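Local coordinates for protein proline dehydrogenase (Bradyrhizobium japonicum USDA 110, PDB 3HAZ) that probably oxidises proline to glutamate in two steps, pairing an FAD-dependent proline dehydrogenase with an NAD-dependent aldehyde dehydrogenase in one chain, at residues F869-G881 with V887-P899. Sequence-based numbering, arbitrary orientation.
Sequences FVAPHIFELTEAG and VFGPILHVVRYRP. With NAD (nicotinamide-adenine-dinucleotide), chain D.
Strands 873-876 and 891-897 are parallel neighbours in a mixed sheet of the aldehyde dehydrogenase part, the axes of these short segments 26° apart. Five backbone hydrogen bonds set the register, from His873 N to Pro890 O (2.9 Å) as far as Leu877 N to Val894 O (2.8 Å). Near the last of them, Arg896 grips the Glu876 carboxylate side-on: NE donates to OE2 (2.7 Å) and NH1 to OE1 (2.9 Å), both on the syn side, with the two planes only 14° apart. Glu876 reaches this point fully extended, CG anti to the backbone N (chi1 171°), whereas the arginine chain bends at chi3, turning the NE/NH1 edge of its guanidinium to the acid. A water donates to Glu876 OE2 and Leu877 O and accepts from Arg896 N, bridging the two backbones where direct bonding stops and adding a second grip on OE2. A leucine in place of Arg896 would probably cost the buried Glu876 carboxylate its two-pronged charge partner, leaving OE1 to His859, and Asp808 its salt bridge. On the same face, Ile874 CG2 packs 4.0 Å from Val894 CG2; on the other, Ile891 CG2 meets the Phe875 ring at its edge, 4.1 Å from CD1. Ahead of strand 891-897, Phe888 turns one ring face, near its rim, to C5D beside the nicotinamide ribose of NAD; its CE1 also comes within 3.5 Å of O2D. Helix 804-819 packs on the Ile874 and Glu876 face and helix 839-855 on the Phe875 face, while strands 857-861 and 797-803 flank the pair.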
ATOM      1  N   PHE A 869      13.149 -32.864 -53.408  1.00 39.04           N
ATOM      2  CA  PHE A 869      13.073 -31.414 -53.339  1.00 38.95           C
ATOM      3  C   PHE A 869      11.927 -30.873 -54.180  1.00 38.96           C
ATOM      4  O   PHE A 869      11.655 -31.368 -55.278  1.00 36.29           O
ATOM      5  CB  PHE A 869      14.387 -30.787 -53.803  1.00 37.34           C
ATOM      6  CG  PHE A 869      15.537 -31.037 -52.879  1.00 33.97           C
ATOM      7  CD1 PHE A 869      16.346 -32.152 -53.043  1.00 40.51           C
ATOM      8  CD2 PHE A 869      15.813 -30.160 -51.847  1.00 31.34           C
ATOM      9  CE1 PHE A 869      17.408 -32.385 -52.190  1.00 42.87           C
ATOM     10  CE2 PHE A 869      16.873 -30.385 -50.990  1.00 34.32           C
ATOM     11  CZ  PHE A 869      17.673 -31.498 -51.160  1.00 41.70           C
ATOM     12  N   VAL A 870      11.259 -29.855 -53.650  1.00 31.53           N
ATOM     13  CA  VAL A 870      10.319 -29.054 -54.425  1.00 33.00           C
ATOM     14  C   VAL A 870      10.646 -27.571 -54.233  1.00 31.83           C
ATOM     15  O   VAL A 870      10.672 -27.080 -53.111  1.00 38.13           O
ATOM     16  CB  VAL A 870       8.865 -29.321 -54.007  1.00 30.59           C
ATOM     17  CG1 VAL A 870       7.920 -28.448 -54.814  1.00 32.94           C
ATOM     18  CG2 VAL A 870       8.525 -30.792 -54.197  1.00 32.17           C
ATOM     19  N   ALA A 871      10.912 -26.869 -55.329  1.00 35.83           N
ATOM     20  CA  ALA A 871      11.287 -25.460 -55.269  1.00 32.22           C
ATOM     21  C   ALA A 871      10.069 -24.556 -55.076  1.00 30.92           C
ATOM     22  O   ALA A 871       8.940 -24.960 -55.342  1.00 29.38           O
ATOM     23  CB  ALA A 871      12.061 -25.058 -56.536  1.00 28.16           C
ATOM     24  N   PRO A 872      10.300 -23.322 -54.609  1.00 34.27           N
ATOM     25  CA  PRO A 872       9.212 -22.344 -54.523  1.00 32.62           C
ATOM     26  C   PRO A 872       8.512 -22.155 -55.870  1.00 29.99           C
ATOM     27  O   PRO A 872       9.146 -22.098 -56.926  1.00 26.14           O
ATOM     28  CB  PRO A 872       9.933 -21.057 -54.101  1.00 30.04           C
ATOM     29  CG  PRO A 872      11.125 -21.547 -53.339  1.00 27.87           C
ATOM     30  CD  PRO A 872      11.565 -22.787 -54.071  1.00 28.68           C
ATOM     31  N   HIS A 873       7.190 -22.090 -55.825  1.00 34.37           N
ATOM     32  CA  HIS A 873       6.400 -21.836 -57.012  1.00 33.07           C
ATOM     33  C   HIS A 873       5.425 -20.718 -56.698  1.00 24.46           C
ATOM     34  O   HIS A 873       4.909 -20.632 -55.586  1.00 27.00           O
ATOM     35  CB  HIS A 873       5.630 -23.093 -57.434  1.00 30.52           C
ATOM     36  CG  HIS A 873       6.447 -24.078 -58.213  1.00 31.26           C
ATOM     37  ND1 HIS A 873       7.402 -24.883 -57.630  1.00 32.39           N
ATOM     38  CD2 HIS A 873       6.435 -24.404 -59.528  1.00 29.81           C
ATOM     39  CE1 HIS A 873       7.951 -25.653 -58.551  1.00 35.75           C
ATOM     40  NE2 HIS A 873       7.384 -25.381 -59.713  1.00 32.85           N
ATOM     41  N   ILE A 874       5.174 -19.859 -57.677  1.00 24.86           N
ATOM     42  CA  ILE A 874       4.171 -18.827 -57.518  1.00 24.62           C
ATOM     43  C   ILE A 874       3.200 -18.888 -58.681  1.00 28.37           C
ATOM     44  O   ILE A 874       3.596 -18.753 -59.842  1.00 23.49           O
ATOM     45  CB  ILE A 874       4.796 -17.422 -57.462  1.00 23.73           C
ATOM     46  CG1 ILE A 874       5.831 -17.347 -56.334  1.00 26.90           C
ATOM     47  CG2 ILE A 874       3.705 -16.378 -57.279  1.00 15.23           C
ATOM     48  CD1 ILE A 874       6.774 -16.158 -56.443  1.00 27.45           C
ATOM     49  N   PHE A 875       1.929 -19.103 -58.364  1.00 25.32           N
ATOM     50  CA  PHE A 875       0.877 -19.066 -59.367  1.00 29.86           C
ATOM     51  C   PHE A 875      -0.062 -17.923 -59.040  1.00 33.13           C
ATOM     52  O   PHE A 875      -0.297 -17.612 -57.868  1.00 23.82           O
ATOM     53  CB  PHE A 875       0.082 -20.376 -59.390  1.00 26.43           C
ATOM     54  CG  PHE A 875       0.881 -21.560 -59.827  1.00 24.56           C
ATOM     55  CD1 PHE A 875       1.402 -22.442 -58.893  1.00 24.32           C
ATOM     56  CD2 PHE A 875       1.116 -21.796 -61.172  1.00 28.63           C
ATOM     57  CE1 PHE A 875       2.145 -23.532 -59.297  1.00 32.02           C
ATOM     58  CE2 PHE A 875       1.854 -22.884 -61.579  1.00 29.33           C
ATOM     59  CZ  PHE A 875       2.367 -23.755 -60.642  1.00 33.72           C
ATOM     60  N   GLU A 876      -0.597 -17.296 -60.079  1.00 28.88           N
ATOM     61  CA  GLU A 876      -1.648 -16.309 -59.894  1.00 27.70           C
ATOM     62  C   GLU A 876      -2.967 -16.895 -60.374  1.00 27.23           C
ATOM     63  O   GLU A 876      -3.067 -17.404 -61.491  1.00 28.38           O
ATOM     64  CB  GLU A 876      -1.334 -14.999 -60.633  1.00 26.60           C
ATOM     65  CG  GLU A 876      -2.500 -14.011 -60.636  1.00 30.27           C
ATOM     66  CD  GLU A 876      -2.112 -12.625 -61.131  1.00 34.51           C
ATOM     67  OE1 GLU A 876      -0.925 -12.403 -61.446  1.00 31.42           O
ATOM     68  OE2 GLU A 876      -3.000 -11.752 -61.193  1.00 33.50           O
ATOM     69  N   LEU A 877      -3.964 -16.833 -59.506  1.00 29.39           N
ATOM     70  CA  LEU A 877      -5.296 -17.329 -59.794  1.00 30.72           C
ATOM     71  C   LEU A 877      -6.150 -16.183 -60.302  1.00 35.11           C
ATOM     72  O   LEU A 877      -5.940 -15.031 -59.923  1.00 30.67           O
ATOM     73  CB  LEU A 877      -5.928 -17.855 -58.502  1.00 23.35           C
ATOM     74  CG  LEU A 877      -5.689 -19.282 -58.003  1.00 35.52           C
ATOM     75  CD1 LEU A 877      -4.383 -19.873 -58.531  1.00 36.04           C
ATOM     76  CD2 LEU A 877      -5.767 -19.322 -56.455  1.00 22.60           C
ATOM     77  N   THR A 878      -7.133 -16.509 -61.134  1.00 37.59           N
ATOM     78  CA  THR A 878      -8.152 -15.550 -61.531  1.00 37.20           C
ATOM     79  C   THR A 878      -9.033 -15.240 -60.332  1.00 38.29           C
ATOM     80  O   THR A 878      -9.367 -14.086 -60.075  1.00 37.15           O
ATOM     81  CB  THR A 878      -9.038 -16.108 -62.661  1.00 44.31           C
ATOM     82  OG1 THR A 878      -8.259 -16.257 -63.853  1.00 46.56           O
ATOM     83  CG2 THR A 878     -10.202 -15.174 -62.936  1.00 38.09           C
ATOM     84  N   GLU A 879      -9.408 -16.284 -59.599  1.00 39.44           N
ATOM     85  CA  GLU A 879     -10.180 -16.112 -58.373  1.00 39.28           C
ATOM     86  C   GLU A 879      -9.765 -17.125 -57.302  1.00 34.34           C
ATOM     87  O   GLU A 879      -9.254 -18.203 -57.617  1.00 31.80           O
ATOM     88  CB  GLU A 879     -11.679 -16.206 -58.659  1.00 48.55           C
ATOM     89  CG  GLU A 879     -12.098 -17.493 -59.334  1.00 58.22           C
ATOM     90  CD  GLU A 879     -13.542 -17.457 -59.795  1.00 69.67           C
ATOM     91  OE1 GLU A 879     -14.234 -16.455 -59.514  1.00 75.50           O
ATOM     92  OE2 GLU A 879     -13.983 -18.435 -60.437  1.00 66.06           O
ATOM     93  N   ALA A 880      -9.987 -16.766 -56.039  1.00 30.11           N
ATOM     94  CA  ALA A 880      -9.536 -17.574 -54.912  1.00 37.39           C
ATOM     95  C   ALA A 880     -10.179 -18.954 -54.933  1.00 34.42           C
ATOM     96  O   ALA A 880      -9.587 -19.929 -54.478  1.00 29.51           O
ATOM     97  CB  ALA A 880      -9.840 -16.871 -53.598  1.00 32.55           C
ATOM     98  N   GLY A 881     -11.397 -19.021 -55.467  1.00 40.22           N
ATOM     99  CA  GLY A 881     -12.127 -20.271 -55.565  1.00 35.20           C
ATOM    100  C   GLY A 881     -11.361 -21.373 -56.278  1.00 34.35           C
ATOM    101  O   GLY A 881     -11.680 -22.547 -56.123  1.00 35.81           O
ATOM    102  N   VAL A 887      -2.236 -27.262 -49.765  1.00 26.94           N
ATOM    103  CA  VAL A 887      -1.131 -27.935 -50.436  1.00 29.04           C
ATOM    104  C   VAL A 887       0.129 -27.694 -49.617  1.00 33.28           C
ATOM    105  O   VAL A 887       0.616 -26.563 -49.523  1.00 30.66           O
ATOM    106  CB  VAL A 887      -0.951 -27.414 -51.877  1.00 36.33           C
ATOM    107  CG1 VAL A 887      -0.031 -28.338 -52.672  1.00 33.35           C
ATOM    108  CG2 VAL A 887      -2.303 -27.312 -52.559  1.00 34.12           C
ATOM    109  N   PHE A 888       0.651 -28.762 -49.023  1.00 27.67           N
ATOM    110  CA  PHE A 888       1.631 -28.642 -47.944  1.00 26.00           C
ATOM    111  C   PHE A 888       3.066 -28.524 -48.458  1.00 28.63           C
ATOM    112  O   PHE A 888       3.900 -29.390 -48.205  1.00 29.27           O
ATOM    113  CB  PHE A 888       1.490 -29.824 -46.962  1.00 33.94           C
ATOM    114  CG  PHE A 888       1.785 -29.461 -45.525  1.00 33.55           C
ATOM    115  CD1 PHE A 888       0.942 -28.611 -44.826  1.00 25.70           C
ATOM    116  CD2 PHE A 888       2.907 -29.963 -44.883  1.00 30.63           C
ATOM    117  CE1 PHE A 888       1.211 -28.261 -43.510  1.00 25.06           C
ATOM    118  CE2 PHE A 888       3.187 -29.623 -43.566  1.00 30.25           C
ATOM    119  CZ  PHE A 888       2.338 -28.768 -42.878  1.00 28.83           C
ATOM    120  N   GLY A 889       3.351 -27.440 -49.174  1.00 33.54           N
ATOM    121  CA  GLY A 889       4.669 -27.235 -49.747  1.00 26.28           C
ATOM    122  C   GLY A 889       4.940 -25.786 -50.095  1.00 29.57           C
ATOM    123  O   GLY A 889       4.137 -24.904 -49.776  1.00 27.76           O
ATOM    124  N   PRO A 890       6.076 -25.532 -50.761  1.00 30.02           N
ATOM    125  CA  PRO A 890       6.545 -24.176 -51.095  1.00 18.16           C
ATOM    126  C   PRO A 890       5.776 -23.596 -52.276  1.00 26.42           C
ATOM    127  O   PRO A 890       6.393 -23.238 -53.271  1.00 27.25           O
ATOM    128  CB  PRO A 890       7.999 -24.395 -51.536  1.00 30.33           C
ATOM    129  CG  PRO A 890       8.243 -25.897 -51.534  1.00 30.69           C
ATOM    130  CD  PRO A 890       6.919 -26.581 -51.360  1.00 28.97           C
ATOM    131  N   ILE A 891       4.457 -23.496 -52.171  1.00 25.52           N
ATOM    132  CA  ILE A 891       3.652 -23.108 -53.317  1.00 26.44           C
ATOM    133  C   ILE A 891       2.714 -21.953 -53.001  1.00 24.94           C
ATOM    134  O   ILE A 891       1.692 -22.126 -52.332  1.00 23.21           O
ATOM    135  CB  ILE A 891       2.859 -24.310 -53.874  1.00 31.49           C
ATOM    136  CG1 ILE A 891       3.819 -25.460 -54.195  1.00 28.10           C
ATOM    137  CG2 ILE A 891       2.060 -23.895 -55.114  1.00 28.55           C
ATOM    138  CD1 ILE A 891       3.133 -26.773 -54.499  1.00 38.91           C
ATOM    139  N   LEU A 892       3.072 -20.769 -53.492  1.00 23.09           N
ATOM    140  CA  LEU A 892       2.277 -19.570 -53.253  1.00 24.59           C
ATOM    141  C   LEU A 892       1.246 -19.358 -54.359  1.00 27.93           C
ATOM    142  O   LEU A 892       1.557 -19.476 -55.542  1.00 23.81           O
ATOM    143  CB  LEU A 892       3.188 -18.343 -53.154  1.00 19.87           C
ATOM    144  CG  LEU A 892       2.489 -17.003 -52.959  1.00 21.22           C
ATOM    145  CD1 LEU A 892       1.875 -16.941 -51.562  1.00 21.57           C
ATOM    146  CD2 LEU A 892       3.473 -15.863 -53.168  1.00 15.47           C
ATOM    147  N   HIS A 893       0.016 -19.046 -53.962  1.00 22.03           N
ATOM    148  CA  HIS A 893      -1.017 -18.658 -54.910  1.00 24.07           C
ATOM    149  C   HIS A 893      -1.341 -17.187 -54.677  1.00 26.82           C
ATOM    150  O   HIS A 893      -1.404 -16.741 -53.531  1.00 22.13           O
ATOM    151  CB  HIS A 893      -2.268 -19.522 -54.737  1.00 23.74           C
ATOM    152  CG  HIS A 893      -1.991 -20.990 -54.746  1.00 28.80           C
ATOM    153  ND1 HIS A 893      -1.539 -21.668 -53.634  1.00 30.41           N
ATOM    154  CD2 HIS A 893      -2.086 -21.913 -55.734  1.00 32.62           C
ATOM    155  CE1 HIS A 893      -1.378 -22.945 -53.933  1.00 28.43           C
ATOM    156  NE2 HIS A 893      -1.701 -23.120 -55.201  1.00 27.90           N
ATOM    157  N   VAL A 894      -1.529 -16.435 -55.763  1.00 28.69           N
ATOM    158  CA  VAL A 894      -1.794 -15.001 -55.668  1.00 26.07           C
ATOM    159  C   VAL A 894      -3.052 -14.579 -56.421  1.00 23.06           C
ATOM    160  O   VAL A 894      -3.297 -15.010 -57.545  1.00 31.15           O
ATOM    161  CB  VAL A 894      -0.608 -14.169 -56.203  1.00 26.45           C
ATOM    162  CG1 VAL A 894      -0.892 -12.678 -56.044  1.00 24.85           C
ATOM    163  CG2 VAL A 894       0.682 -14.558 -55.493  1.00 27.18           C
ATOM    164  N   VAL A 895      -3.845 -13.726 -55.787  1.00 21.83           N
ATOM    165  CA  VAL A 895      -4.999 -13.117 -56.430  1.00 24.51           C
ATOM    166  C   VAL A 895      -4.888 -11.592 -56.286  1.00 29.00           C
ATOM    167  O   VAL A 895      -4.683 -11.085 -55.183  1.00 22.14           O
ATOM    168  CB  VAL A 895      -6.312 -13.591 -55.774  1.00 25.33           C
ATOM    169  CG1 VAL A 895      -7.497 -12.793 -56.303  1.00 25.59           C
ATOM    170  CG2 VAL A 895      -6.514 -15.081 -55.994  1.00 21.27           C
ATOM    171  N   ARG A 896      -5.007 -10.855 -57.385  1.00 27.95           N
ATOM    172  CA  ARG A 896      -5.025  -9.396 -57.277  1.00 24.83           C
ATOM    173  C   ARG A 896      -6.472  -8.913 -57.199  1.00 25.30           C
ATOM    174  O   ARG A 896      -7.371  -9.564 -57.721  1.00 28.33           O
ATOM    175  CB  ARG A 896      -4.240  -8.725 -58.419  1.00 23.82           C
ATOM    176  CG  ARG A 896      -4.834  -8.879 -59.815  1.00 26.30           C
ATOM    177  CD  ARG A 896      -3.922  -8.244 -60.856  1.00 27.38           C
ATOM    178  NE  ARG A 896      -2.786  -9.103 -61.175  1.00 24.69           N
ATOM    179  CZ  ARG A 896      -1.605  -8.664 -61.593  1.00 24.72           C
ATOM    180  NH1 ARG A 896      -0.638  -9.531 -61.866  1.00 28.31           N
ATOM    181  NH2 ARG A 896      -1.385  -7.361 -61.739  1.00 23.84           N
ATOM    182  N   TYR A 897      -6.706  -7.794 -56.520  1.00 20.56           N
ATOM    183  CA  TYR A 897      -8.075  -7.325 -56.318  1.00 27.57           C
ATOM    184  C   TYR A 897      -8.190  -5.799 -56.363  1.00 29.66           C
ATOM    185  O   TYR A 897      -7.218  -5.077 -56.115  1.00 27.03           O
ATOM    186  CB  TYR A 897      -8.651  -7.863 -54.991  1.00 31.81           C
ATOM    187  CG  TYR A 897      -8.062  -7.216 -53.752  1.00 28.78           C
ATOM    188  CD1 TYR A 897      -8.751  -6.213 -53.071  1.00 20.63           C
ATOM    189  CD2 TYR A 897      -6.814  -7.597 -53.273  1.00 27.36           C
ATOM    190  CE1 TYR A 897      -8.213  -5.609 -51.943  1.00 25.42           C
ATOM    191  CE2 TYR A 897      -6.267  -7.001 -52.148  1.00 24.90           C
ATOM    192  CZ  TYR A 897      -6.970  -6.008 -51.486  1.00 26.76           C
ATOM    193  OH  TYR A 897      -6.428  -5.410 -50.370  1.00 28.50           O
ATOM    194  N   ARG A 898      -9.393  -5.324 -56.677  1.00 33.77           N
ATOM    195  CA  ARG A 898      -9.709  -3.902 -56.651  1.00 37.38           C
ATOM    196  C   ARG A 898     -10.097  -3.494 -55.233  1.00 38.08           C
ATOM    197  O   ARG A 898     -10.817  -4.224 -54.553  1.00 35.43           O
ATOM    198  CB  ARG A 898     -10.851  -3.595 -57.624  1.00 36.59           C
ATOM    199  N   PRO A 899      -9.618  -2.325 -54.782  1.00 34.36           N
ATOM    200  CA  PRO A 899      -9.819  -1.843 -53.409  1.00 33.96           C
ATOM    201  C   PRO A 899     -11.287  -1.827 -53.003  1.00 36.98           C
ATOM    202  O   PRO A 899     -11.605  -2.044 -51.834  1.00 45.65           O
ATOM    203  CB  PRO A 899      -9.282  -0.409 -53.464  1.00 33.89           C
ATOM    204  CG  PRO A 899      -8.289  -0.433 -54.574  1.00 34.07           C
ATOM    205  CD  PRO A 899      -8.863  -1.362 -55.598  1.00 31.71           C
TER
HETATM  206  PA  NAD D2003      -1.716 -36.718 -40.891  0.55 28.07           P
HETATM  207  O1A NAD D2003      -3.341 -36.531 -40.763  0.55 22.47           O
HETATM  208  O2A NAD D2003      -1.382 -37.286 -42.207  0.55 33.15           O
HETATM  209  O5B NAD D2003      -1.237 -37.759 -39.677  0.55 37.48           O
HETATM  210  C5B NAD D2003      -0.608 -37.225 -38.520  0.55 36.36           C
HETATM  211  C4B NAD D2003      -0.610 -38.237 -37.364  0.55 35.10           C
HETATM  212  O4B NAD D2003      -1.865 -39.001 -37.199  0.55 35.05           O
HETATM  213  C3B NAD D2003       0.466 -39.394 -37.476  0.55 23.68           C
HETATM  214  O3B NAD D2003       1.292 -39.685 -36.391  0.55 29.06           O
HETATM  215  C2B NAD D2003      -0.350 -40.494 -38.149  0.55 31.06           C
HETATM  216  O2B NAD D2003       0.228 -41.760 -38.376  0.55 31.57           O
HETATM  217  C1B NAD D2003      -1.599 -40.389 -37.388  0.55 34.41           C
HETATM  218  N9A NAD D2003      -2.719 -41.025 -38.098  0.55 37.28           N
HETATM  219  C8A NAD D2003      -2.853 -41.207 -39.437  0.55 37.20           C
HETATM  220  N7A NAD D2003      -4.100 -41.859 -39.667  0.55 37.31           N
HETATM  221  C5A NAD D2003      -4.722 -42.066 -38.414  0.55 39.31           C
HETATM  222  C6A NAD D2003      -5.933 -42.650 -38.060  0.55 36.32           C
HETATM  223  N6A NAD D2003      -6.807 -43.181 -39.094  0.55 33.86           N
HETATM  224  N1A NAD D2003      -6.299 -42.721 -36.754  0.55 37.26           N
HETATM  225  C2A NAD D2003      -5.463 -42.213 -35.774  0.55 37.56           C
HETATM  226  N3A NAD D2003      -4.271 -41.638 -36.120  0.55 37.47           N
HETATM  227  C4A NAD D2003      -3.899 -41.565 -37.445  0.55 36.06           C
HETATM  228  O3  NAD D2003      -0.931 -35.255 -40.641  0.55 43.06           O
HETATM  229  PN  NAD D2003       0.667 -35.086 -41.102  0.55 40.60           P
HETATM  230  O1N NAD D2003       0.835 -35.590 -42.681  0.55 53.52           O
HETATM  231  O2N NAD D2003       1.526 -35.881 -40.222  0.55 31.14           O
HETATM  232  O5D NAD D2003       1.121 -33.484 -40.996  0.55 40.85           O
HETATM  233  C5D NAD D2003       0.599 -32.541 -41.922  0.55 39.49           C
HETATM  234  C4D NAD D2003      -0.735 -31.921 -41.455  0.55 37.60           C
HETATM  235  O4D NAD D2003      -0.846 -31.595 -40.002  0.55 30.05           O
HETATM  236  C3D NAD D2003      -1.328 -30.640 -42.184  0.55 19.55           C
HETATM  237  O3D NAD D2003      -2.606 -30.709 -42.770  0.55 15.19           O
HETATM  238  C2D NAD D2003      -1.056 -29.568 -41.107  0.55 29.69           C
HETATM  239  O2D NAD D2003      -1.465 -28.226 -41.287  0.55 32.90           O
HETATM  240  C1D NAD D2003      -1.400 -30.302 -39.875  0.55 26.77           C
HETATM  241  N1N NAD D2003      -0.764 -29.619 -38.741  0.55 26.34           N
HETATM  242  C2N NAD D2003      -1.494 -28.652 -38.024  0.55 22.54           C
HETATM  243  C3N NAD D2003      -0.863 -27.956 -36.907  0.55 24.47           C
HETATM  244  C7N NAD D2003      -1.664 -26.906 -36.116  0.55 17.17           C
HETATM  245  O7N NAD D2003      -1.236 -26.501 -35.096  0.55 20.78           O
HETATM  246  N7N NAD D2003      -2.993 -26.527 -36.552  0.55 18.34           N
HETATM  247  C4N NAD D2003       0.541 -28.265 -36.537  0.55 34.79           C
HETATM  248  C5N NAD D2003       1.262 -29.228 -37.247  0.55 31.67           C
HETATM  249  C6N NAD D2003       0.625 -29.938 -38.379  0.55 26.83           C
HETATM  250  O   HOH W   1      -5.277 -12.277 -60.009  1.00 28.40           O